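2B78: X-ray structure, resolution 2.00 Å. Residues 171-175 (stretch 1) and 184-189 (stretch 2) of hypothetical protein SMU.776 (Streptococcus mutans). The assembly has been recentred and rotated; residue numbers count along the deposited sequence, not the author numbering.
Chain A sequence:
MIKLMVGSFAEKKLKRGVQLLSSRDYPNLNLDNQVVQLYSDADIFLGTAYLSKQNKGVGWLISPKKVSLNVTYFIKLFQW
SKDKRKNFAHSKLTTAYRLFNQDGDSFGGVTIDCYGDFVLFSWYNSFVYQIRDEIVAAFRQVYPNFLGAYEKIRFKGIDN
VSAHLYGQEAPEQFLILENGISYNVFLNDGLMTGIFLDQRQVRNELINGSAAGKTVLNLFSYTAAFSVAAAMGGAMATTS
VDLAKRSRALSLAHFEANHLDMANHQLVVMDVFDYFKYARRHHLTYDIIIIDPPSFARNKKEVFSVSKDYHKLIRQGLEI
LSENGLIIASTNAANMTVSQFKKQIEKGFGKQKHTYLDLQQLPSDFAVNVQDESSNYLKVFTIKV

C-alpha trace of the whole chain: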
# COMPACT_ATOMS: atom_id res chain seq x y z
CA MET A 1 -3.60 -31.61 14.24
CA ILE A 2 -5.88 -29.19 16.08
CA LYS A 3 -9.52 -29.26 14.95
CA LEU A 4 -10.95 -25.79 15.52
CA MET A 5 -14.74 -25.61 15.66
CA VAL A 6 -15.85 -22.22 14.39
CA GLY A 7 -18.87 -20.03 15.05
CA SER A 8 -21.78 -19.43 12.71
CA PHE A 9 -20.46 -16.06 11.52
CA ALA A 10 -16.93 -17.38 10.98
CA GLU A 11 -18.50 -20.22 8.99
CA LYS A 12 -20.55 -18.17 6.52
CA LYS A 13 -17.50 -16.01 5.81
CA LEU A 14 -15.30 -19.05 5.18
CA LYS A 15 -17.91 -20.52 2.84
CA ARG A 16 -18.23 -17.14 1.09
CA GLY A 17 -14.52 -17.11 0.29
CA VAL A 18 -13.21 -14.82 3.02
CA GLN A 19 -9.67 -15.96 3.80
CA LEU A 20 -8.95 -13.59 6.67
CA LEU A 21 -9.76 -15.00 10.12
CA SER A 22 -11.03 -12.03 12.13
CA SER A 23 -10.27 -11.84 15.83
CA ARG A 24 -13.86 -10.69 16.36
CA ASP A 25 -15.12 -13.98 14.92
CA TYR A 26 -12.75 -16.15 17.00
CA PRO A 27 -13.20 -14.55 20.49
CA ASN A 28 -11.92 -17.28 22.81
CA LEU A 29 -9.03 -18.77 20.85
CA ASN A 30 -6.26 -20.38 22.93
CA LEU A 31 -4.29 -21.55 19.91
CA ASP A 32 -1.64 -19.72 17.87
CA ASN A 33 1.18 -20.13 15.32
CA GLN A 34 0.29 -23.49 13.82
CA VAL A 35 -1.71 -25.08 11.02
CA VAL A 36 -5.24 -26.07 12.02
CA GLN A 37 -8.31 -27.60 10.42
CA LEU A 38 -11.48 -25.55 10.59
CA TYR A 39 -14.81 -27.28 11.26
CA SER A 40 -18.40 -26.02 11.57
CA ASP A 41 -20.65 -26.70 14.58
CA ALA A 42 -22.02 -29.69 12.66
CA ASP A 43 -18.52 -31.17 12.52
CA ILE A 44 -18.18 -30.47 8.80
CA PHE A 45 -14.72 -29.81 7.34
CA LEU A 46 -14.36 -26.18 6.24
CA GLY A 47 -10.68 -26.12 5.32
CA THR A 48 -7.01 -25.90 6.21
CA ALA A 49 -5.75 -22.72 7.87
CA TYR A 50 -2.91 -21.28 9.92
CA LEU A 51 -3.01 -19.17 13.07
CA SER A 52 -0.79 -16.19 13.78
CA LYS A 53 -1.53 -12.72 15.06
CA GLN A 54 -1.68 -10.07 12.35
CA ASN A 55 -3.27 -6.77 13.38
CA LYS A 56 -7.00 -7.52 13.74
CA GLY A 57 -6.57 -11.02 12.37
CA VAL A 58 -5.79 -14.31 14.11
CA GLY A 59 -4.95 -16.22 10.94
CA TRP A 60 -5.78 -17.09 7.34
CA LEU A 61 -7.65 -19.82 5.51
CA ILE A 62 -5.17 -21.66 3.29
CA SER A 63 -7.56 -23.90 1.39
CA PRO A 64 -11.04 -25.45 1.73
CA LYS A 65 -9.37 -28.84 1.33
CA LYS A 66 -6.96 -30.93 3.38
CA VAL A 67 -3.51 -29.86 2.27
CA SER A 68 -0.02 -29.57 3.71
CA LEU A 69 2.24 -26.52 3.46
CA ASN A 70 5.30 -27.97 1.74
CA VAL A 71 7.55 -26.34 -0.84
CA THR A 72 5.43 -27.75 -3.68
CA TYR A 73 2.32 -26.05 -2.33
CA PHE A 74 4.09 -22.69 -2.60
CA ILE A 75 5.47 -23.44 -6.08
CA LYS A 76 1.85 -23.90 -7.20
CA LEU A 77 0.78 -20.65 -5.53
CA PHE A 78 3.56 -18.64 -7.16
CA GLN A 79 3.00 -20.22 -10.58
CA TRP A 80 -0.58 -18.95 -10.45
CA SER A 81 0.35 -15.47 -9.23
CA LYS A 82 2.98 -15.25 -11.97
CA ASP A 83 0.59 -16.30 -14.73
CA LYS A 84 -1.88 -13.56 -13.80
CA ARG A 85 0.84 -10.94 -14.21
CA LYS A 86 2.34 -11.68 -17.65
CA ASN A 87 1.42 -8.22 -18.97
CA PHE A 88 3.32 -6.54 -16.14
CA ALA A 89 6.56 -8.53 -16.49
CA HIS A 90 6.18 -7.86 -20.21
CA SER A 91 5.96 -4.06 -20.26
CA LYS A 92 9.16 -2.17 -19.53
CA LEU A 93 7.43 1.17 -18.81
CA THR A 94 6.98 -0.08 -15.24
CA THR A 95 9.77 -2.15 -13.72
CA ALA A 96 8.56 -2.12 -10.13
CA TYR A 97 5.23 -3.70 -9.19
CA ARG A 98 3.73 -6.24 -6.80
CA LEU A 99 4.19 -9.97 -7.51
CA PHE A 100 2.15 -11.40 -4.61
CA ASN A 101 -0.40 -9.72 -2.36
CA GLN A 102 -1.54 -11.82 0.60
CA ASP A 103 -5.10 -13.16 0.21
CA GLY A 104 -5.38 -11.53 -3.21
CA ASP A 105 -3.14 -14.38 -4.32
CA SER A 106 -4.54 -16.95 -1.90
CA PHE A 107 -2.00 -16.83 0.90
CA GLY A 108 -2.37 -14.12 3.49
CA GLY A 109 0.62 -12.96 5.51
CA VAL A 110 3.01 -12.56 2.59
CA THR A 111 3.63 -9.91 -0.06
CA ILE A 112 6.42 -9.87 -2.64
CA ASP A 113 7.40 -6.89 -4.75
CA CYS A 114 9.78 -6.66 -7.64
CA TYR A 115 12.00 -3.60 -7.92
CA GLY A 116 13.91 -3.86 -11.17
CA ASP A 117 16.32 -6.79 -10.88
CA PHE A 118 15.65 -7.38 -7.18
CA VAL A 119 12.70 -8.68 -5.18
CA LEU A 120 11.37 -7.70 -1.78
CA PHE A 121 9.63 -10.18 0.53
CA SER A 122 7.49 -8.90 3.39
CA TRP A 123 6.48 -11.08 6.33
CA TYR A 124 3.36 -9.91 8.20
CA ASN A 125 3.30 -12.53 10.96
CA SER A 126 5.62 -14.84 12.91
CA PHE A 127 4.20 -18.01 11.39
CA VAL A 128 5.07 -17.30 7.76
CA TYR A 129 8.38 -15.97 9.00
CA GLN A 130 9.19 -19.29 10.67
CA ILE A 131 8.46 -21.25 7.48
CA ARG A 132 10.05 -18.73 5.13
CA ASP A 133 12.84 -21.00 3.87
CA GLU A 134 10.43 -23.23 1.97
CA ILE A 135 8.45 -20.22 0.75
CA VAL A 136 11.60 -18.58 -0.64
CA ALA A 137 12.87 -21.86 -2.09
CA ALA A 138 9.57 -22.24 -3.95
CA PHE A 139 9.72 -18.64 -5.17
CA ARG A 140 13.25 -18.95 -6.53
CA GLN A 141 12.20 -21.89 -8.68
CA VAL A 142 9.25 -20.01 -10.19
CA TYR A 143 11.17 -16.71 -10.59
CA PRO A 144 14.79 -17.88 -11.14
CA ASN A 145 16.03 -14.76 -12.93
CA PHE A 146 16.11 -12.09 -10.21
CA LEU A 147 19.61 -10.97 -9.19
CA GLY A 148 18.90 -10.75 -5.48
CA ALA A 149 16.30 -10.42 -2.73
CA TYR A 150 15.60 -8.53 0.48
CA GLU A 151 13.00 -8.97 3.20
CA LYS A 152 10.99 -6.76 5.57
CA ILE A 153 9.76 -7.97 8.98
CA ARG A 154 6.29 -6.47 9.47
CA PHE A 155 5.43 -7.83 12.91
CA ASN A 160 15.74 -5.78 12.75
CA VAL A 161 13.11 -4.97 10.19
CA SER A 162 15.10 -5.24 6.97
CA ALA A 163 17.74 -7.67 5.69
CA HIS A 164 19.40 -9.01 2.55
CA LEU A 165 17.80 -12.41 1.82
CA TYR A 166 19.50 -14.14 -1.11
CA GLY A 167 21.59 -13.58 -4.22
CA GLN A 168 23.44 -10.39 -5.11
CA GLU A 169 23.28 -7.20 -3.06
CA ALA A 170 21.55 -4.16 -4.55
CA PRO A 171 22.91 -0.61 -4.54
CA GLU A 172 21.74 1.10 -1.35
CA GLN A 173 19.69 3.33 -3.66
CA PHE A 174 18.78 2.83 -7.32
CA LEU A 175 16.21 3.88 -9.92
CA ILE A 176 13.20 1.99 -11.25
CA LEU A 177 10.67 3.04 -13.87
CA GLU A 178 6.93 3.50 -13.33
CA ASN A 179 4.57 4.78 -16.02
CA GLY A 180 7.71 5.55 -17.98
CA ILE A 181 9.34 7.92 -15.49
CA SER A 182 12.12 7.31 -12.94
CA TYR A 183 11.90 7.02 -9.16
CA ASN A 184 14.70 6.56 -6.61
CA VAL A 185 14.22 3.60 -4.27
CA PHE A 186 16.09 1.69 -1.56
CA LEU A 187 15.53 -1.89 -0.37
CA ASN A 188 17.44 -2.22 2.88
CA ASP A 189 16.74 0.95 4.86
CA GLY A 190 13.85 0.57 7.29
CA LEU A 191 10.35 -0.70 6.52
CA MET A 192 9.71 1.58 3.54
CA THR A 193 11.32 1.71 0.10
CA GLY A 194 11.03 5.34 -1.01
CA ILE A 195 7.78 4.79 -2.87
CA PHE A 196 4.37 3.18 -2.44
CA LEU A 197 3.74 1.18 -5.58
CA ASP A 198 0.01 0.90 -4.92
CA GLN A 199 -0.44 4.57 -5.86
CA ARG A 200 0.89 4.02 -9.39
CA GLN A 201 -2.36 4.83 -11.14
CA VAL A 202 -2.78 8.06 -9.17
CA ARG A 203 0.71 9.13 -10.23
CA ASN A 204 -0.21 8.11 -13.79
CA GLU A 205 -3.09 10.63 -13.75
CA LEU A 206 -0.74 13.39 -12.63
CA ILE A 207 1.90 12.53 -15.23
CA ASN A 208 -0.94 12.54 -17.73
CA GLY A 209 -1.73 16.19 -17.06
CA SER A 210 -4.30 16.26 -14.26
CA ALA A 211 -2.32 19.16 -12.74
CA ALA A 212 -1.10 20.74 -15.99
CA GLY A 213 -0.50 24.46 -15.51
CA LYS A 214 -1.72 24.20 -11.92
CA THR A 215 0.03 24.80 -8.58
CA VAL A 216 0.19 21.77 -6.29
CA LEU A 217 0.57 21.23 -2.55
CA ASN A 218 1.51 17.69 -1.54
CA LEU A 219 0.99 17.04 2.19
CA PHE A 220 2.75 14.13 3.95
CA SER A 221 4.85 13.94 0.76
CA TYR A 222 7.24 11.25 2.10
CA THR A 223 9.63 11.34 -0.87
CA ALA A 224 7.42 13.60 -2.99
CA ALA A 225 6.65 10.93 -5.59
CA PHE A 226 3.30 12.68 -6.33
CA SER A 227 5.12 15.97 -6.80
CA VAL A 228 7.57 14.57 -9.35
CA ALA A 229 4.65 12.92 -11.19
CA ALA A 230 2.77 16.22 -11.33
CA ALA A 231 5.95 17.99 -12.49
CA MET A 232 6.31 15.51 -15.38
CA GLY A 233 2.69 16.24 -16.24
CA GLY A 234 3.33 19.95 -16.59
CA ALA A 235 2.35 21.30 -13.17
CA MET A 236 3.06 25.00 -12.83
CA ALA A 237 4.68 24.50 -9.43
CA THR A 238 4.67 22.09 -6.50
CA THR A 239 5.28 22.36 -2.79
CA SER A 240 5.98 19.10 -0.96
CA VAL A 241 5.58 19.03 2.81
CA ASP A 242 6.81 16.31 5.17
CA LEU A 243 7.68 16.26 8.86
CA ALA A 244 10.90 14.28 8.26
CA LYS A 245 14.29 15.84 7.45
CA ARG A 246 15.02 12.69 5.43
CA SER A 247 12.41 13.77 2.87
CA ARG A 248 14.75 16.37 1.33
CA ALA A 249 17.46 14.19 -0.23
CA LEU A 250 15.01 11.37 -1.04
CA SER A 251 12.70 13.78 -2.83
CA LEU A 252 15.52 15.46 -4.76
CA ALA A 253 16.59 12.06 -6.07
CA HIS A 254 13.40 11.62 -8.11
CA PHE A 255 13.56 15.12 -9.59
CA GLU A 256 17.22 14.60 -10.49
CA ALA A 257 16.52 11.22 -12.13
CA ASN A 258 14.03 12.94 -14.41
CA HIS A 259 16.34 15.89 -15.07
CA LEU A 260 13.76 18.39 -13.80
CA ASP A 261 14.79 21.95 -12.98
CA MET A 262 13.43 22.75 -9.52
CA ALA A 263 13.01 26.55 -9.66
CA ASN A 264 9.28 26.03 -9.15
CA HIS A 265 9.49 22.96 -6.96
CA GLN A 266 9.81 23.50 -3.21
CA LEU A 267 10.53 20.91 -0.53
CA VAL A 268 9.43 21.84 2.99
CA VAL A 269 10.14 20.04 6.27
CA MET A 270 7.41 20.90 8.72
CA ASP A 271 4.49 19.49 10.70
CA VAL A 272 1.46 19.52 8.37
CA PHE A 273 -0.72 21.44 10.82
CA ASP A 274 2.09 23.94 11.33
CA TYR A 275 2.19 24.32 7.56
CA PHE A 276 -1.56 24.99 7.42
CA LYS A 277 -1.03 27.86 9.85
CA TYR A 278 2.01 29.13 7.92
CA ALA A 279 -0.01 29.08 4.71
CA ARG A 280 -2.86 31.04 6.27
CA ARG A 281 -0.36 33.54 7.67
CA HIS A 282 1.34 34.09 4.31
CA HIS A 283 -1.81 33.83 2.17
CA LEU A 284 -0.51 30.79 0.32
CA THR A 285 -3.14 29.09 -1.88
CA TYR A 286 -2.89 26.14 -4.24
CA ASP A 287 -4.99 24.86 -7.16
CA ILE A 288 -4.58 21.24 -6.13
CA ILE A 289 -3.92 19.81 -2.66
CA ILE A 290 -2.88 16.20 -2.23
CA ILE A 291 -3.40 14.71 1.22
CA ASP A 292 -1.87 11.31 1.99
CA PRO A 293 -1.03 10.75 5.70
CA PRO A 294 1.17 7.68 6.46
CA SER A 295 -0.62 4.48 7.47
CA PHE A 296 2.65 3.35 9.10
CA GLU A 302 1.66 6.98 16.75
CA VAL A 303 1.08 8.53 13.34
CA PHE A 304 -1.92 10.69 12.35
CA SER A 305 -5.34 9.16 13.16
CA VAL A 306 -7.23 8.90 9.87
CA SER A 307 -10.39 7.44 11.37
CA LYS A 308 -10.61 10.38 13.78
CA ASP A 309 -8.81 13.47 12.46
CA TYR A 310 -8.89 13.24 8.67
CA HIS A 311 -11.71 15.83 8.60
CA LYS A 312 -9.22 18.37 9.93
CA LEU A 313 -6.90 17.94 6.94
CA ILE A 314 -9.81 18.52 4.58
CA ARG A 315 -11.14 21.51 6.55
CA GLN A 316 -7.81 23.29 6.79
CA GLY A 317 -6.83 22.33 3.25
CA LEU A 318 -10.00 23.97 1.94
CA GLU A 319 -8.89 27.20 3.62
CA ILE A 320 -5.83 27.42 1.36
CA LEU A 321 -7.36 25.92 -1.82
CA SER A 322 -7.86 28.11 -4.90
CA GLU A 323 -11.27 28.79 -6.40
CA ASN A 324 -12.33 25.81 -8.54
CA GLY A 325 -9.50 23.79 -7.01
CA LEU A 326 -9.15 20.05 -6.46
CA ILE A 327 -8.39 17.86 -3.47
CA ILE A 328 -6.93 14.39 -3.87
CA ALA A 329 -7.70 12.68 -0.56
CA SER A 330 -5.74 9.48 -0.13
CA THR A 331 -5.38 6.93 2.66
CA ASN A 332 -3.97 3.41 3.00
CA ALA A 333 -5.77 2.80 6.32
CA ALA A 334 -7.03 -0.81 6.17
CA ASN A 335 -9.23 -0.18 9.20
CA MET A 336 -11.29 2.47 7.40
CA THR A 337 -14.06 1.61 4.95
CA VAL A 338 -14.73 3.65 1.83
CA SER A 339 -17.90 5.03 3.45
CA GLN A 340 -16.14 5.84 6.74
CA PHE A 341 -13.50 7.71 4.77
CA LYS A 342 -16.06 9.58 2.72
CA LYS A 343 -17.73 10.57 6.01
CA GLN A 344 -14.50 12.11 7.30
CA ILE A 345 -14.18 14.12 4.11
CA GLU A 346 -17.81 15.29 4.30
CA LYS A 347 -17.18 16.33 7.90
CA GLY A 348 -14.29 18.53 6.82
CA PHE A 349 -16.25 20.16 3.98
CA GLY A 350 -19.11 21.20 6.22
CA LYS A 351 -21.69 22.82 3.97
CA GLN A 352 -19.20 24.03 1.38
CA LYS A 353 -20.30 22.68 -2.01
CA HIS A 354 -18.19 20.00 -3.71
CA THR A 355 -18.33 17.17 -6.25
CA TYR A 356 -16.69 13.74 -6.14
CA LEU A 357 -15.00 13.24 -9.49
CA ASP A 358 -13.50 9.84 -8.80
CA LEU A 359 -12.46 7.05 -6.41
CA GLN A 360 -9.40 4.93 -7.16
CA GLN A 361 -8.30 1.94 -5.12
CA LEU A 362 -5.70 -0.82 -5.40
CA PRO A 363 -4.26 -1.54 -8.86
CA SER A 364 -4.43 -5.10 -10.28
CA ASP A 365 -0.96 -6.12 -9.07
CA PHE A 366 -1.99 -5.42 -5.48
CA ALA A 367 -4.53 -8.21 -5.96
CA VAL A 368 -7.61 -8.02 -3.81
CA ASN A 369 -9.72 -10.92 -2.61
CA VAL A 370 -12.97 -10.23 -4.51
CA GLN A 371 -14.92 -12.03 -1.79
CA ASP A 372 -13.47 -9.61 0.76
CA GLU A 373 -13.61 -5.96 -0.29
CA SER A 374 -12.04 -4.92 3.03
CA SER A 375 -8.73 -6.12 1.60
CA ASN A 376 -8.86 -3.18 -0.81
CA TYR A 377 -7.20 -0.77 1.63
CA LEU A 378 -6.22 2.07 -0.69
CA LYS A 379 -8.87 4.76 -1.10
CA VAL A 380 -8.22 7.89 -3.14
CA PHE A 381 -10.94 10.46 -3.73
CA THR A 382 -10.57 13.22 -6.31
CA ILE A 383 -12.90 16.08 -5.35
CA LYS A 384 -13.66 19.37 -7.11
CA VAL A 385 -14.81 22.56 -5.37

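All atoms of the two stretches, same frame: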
# COMPACT_ATOMS: atom_id res chain seq x y z
N PRO A 171 22.30 -1.87 -4.98
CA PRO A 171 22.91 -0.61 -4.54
C PRO A 171 22.01 -0.10 -3.42
O PRO A 171 20.80 -0.36 -3.44
CB PRO A 171 22.82 0.27 -5.79
CG PRO A 171 22.94 -0.73 -6.90
CD PRO A 171 22.04 -1.86 -6.43
N GLU A 172 22.57 0.61 -2.45
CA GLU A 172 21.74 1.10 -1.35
C GLU A 172 20.55 1.87 -1.88
O GLU A 172 19.46 1.81 -1.30
CB GLU A 172 22.56 1.97 -0.39
CG GLU A 172 23.46 1.16 0.55
CD GLU A 172 22.71 0.02 1.25
OE1 GLU A 172 21.62 0.27 1.82
OE2 GLU A 172 23.22 -1.12 1.22
N GLN A 173 20.75 2.57 -3.00
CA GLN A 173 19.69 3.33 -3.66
C GLN A 173 19.85 3.20 -5.17
O GLN A 173 20.96 3.29 -5.69
CB GLN A 173 19.76 4.81 -3.27
CG GLN A 173 19.24 5.09 -1.88
CD GLN A 173 19.34 6.56 -1.51
OE1 GLN A 173 18.97 7.43 -2.30
NE2 GLN A 173 19.83 6.83 -0.31
N PHE A 174 18.74 2.97 -5.87
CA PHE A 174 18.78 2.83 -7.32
C PHE A 174 17.46 3.28 -7.92
O PHE A 174 16.49 3.49 -7.19
CB PHE A 174 19.10 1.38 -7.72
CG PHE A 174 18.10 0.36 -7.22
CD1 PHE A 174 16.98 0.03 -7.99
CD2 PHE A 174 18.27 -0.25 -5.99
CE1 PHE A 174 16.04 -0.91 -7.53
CE2 PHE A 174 17.34 -1.18 -5.51
CZ PHE A 174 16.22 -1.51 -6.28
N LEU A 175 17.42 3.43 -9.24
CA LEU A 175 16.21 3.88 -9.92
C LEU A 175 15.41 2.74 -10.53
O LEU A 175 15.96 1.70 -10.91
CB LEU A 175 16.57 4.86 -11.03
CG LEU A 175 17.37 6.12 -10.71
CD1 LEU A 175 17.76 6.82 -12.02
CD2 LEU A 175 16.55 7.05 -9.82
N ASN A 184 13.58 7.04 -7.42
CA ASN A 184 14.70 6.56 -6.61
C ASN A 184 14.17 5.73 -5.44
O ASN A 184 13.34 6.19 -4.65
CB ASN A 184 15.51 7.77 -6.10
CG ASN A 184 16.62 7.37 -5.13
OD1 ASN A 184 16.42 7.31 -3.92
ND2 ASN A 184 17.80 7.09 -5.67
N VAL A 185 14.65 4.49 -5.33
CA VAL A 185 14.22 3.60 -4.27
C VAL A 185 15.40 2.97 -3.53
O VAL A 185 16.56 3.06 -3.97
CB VAL A 185 13.31 2.45 -4.81
CG1 VAL A 185 12.09 3.05 -5.52
CG2 VAL A 185 14.09 1.55 -5.75
N PHE A 186 15.09 2.34 -2.40
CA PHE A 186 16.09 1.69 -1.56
C PHE A 186 15.41 0.48 -0.93
O PHE A 186 14.27 0.57 -0.49
CB PHE A 186 16.61 2.69 -0.51
CG PHE A 186 15.55 3.56 0.11
CD1 PHE A 186 14.90 3.18 1.29
CD2 PHE A 186 15.21 4.78 -0.46
CE1 PHE A 186 13.94 4.01 1.89
CE2 PHE A 186 14.25 5.62 0.12
CZ PHE A 186 13.61 5.23 1.29
N LEU A 187 16.11 -0.66 -0.88
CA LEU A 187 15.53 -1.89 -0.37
C LEU A 187 15.98 -2.37 1.00
O LEU A 187 15.39 -3.33 1.52
CB LEU A 187 15.76 -3.03 -1.37
CG LEU A 187 15.10 -2.90 -2.74
CD1 LEU A 187 15.32 -4.19 -3.52
CD2 LEU A 187 13.61 -2.62 -2.55
N ASN A 188 16.98 -1.74 1.59
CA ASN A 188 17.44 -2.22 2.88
C ASN A 188 17.61 -1.13 3.93
O ASN A 188 18.52 -1.17 4.76
CB ASN A 188 18.74 -3.00 2.69
CG ASN A 188 19.07 -3.89 3.87
OD1 ASN A 188 18.18 -4.54 4.43
ND2 ASN A 188 20.34 -3.92 4.26
N ASP A 189 16.71 -0.15 3.90
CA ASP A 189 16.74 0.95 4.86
C ASP A 189 15.37 1.16 5.50
O ASP A 189 14.55 1.94 5.01
CB ASP A 189 17.22 2.22 4.15
CG ASP A 189 17.14 3.45 5.04
OD1 ASP A 189 17.11 3.30 6.28
OD2 ASP A 189 17.11 4.57 4.48
O HOH W 1 18.59 -1.31 -2.06
O HOH W 2 18.91 0.25 0.92

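Where two antiparallel strands begin to part, side chains and water often take over from the backbone, and residues 171-175 and 184-189 of SMU.776 illustrate the principle. The paired segment is short. Phe174 and Val185 form a hydrogen-bonded antiparallel pair, Phe174 N donating to Val185 O at 2.9 Å and Val185 N to Phe174 O at 2.8 Å, the latter almost linear. Leu175 and Asn184 make the adjoining non-hydrogen-bonded pair.

Phe174 and Val185 project from the same face of the sheet, and their rotamers explain how they meet. Chi1 at 60° (p) leans the Phe174 ring toward the neighbouring strand, so its end comes nearer than its CA-to-CB bond suggests, and chi2 at 90° sets the turn of the ring, one face of which meets Val185 CG2. Val185, in the m rotamer, places CG2 over the ring, 3.9 Å from the Phe174 centroid and 22° off the normal, a CH-pi contact. Compact and branched at CB, valine can offer a methyl to the ring without leaving the backbone's vicinity. Leu187, m at chi1 and t at chi2, reaches the ring edge instead, its CD1 lying 4.0 Å from Phe174 CZ. On the face shared by Leu175 and Asn184, the m,t leucine brings Leu175 CD2 within 3.9 Å of Asn184 CB, an apolar contact with the aliphatic base of a buried polar residue.

Beyond the strand pair, Gln173 CA approaches Val185 O at 3.2 Å in a CA-H...O contact. Chi1 of Gln173 (-76°, m) sets its CG 3.8 Å from Phe186 CB, and the t setting of chi2 extends the chain from there. Water then replaces direct pairing. Water 1 accepts from Leu187 N at 2.8 Å and lies 2.8 Å from Pro171 O, within hydrogen-bonding reach. Water 2 accepts from Asn188 N at 2.9 Å; with Glu172 bent m,m, it lies 2.9 Å from Glu172 OE1 and 2.8 Å from Glu172 O, so side chain and backbone of one residue meet the same water. In all, 458 Å² is buried, with Phe174 contributing most.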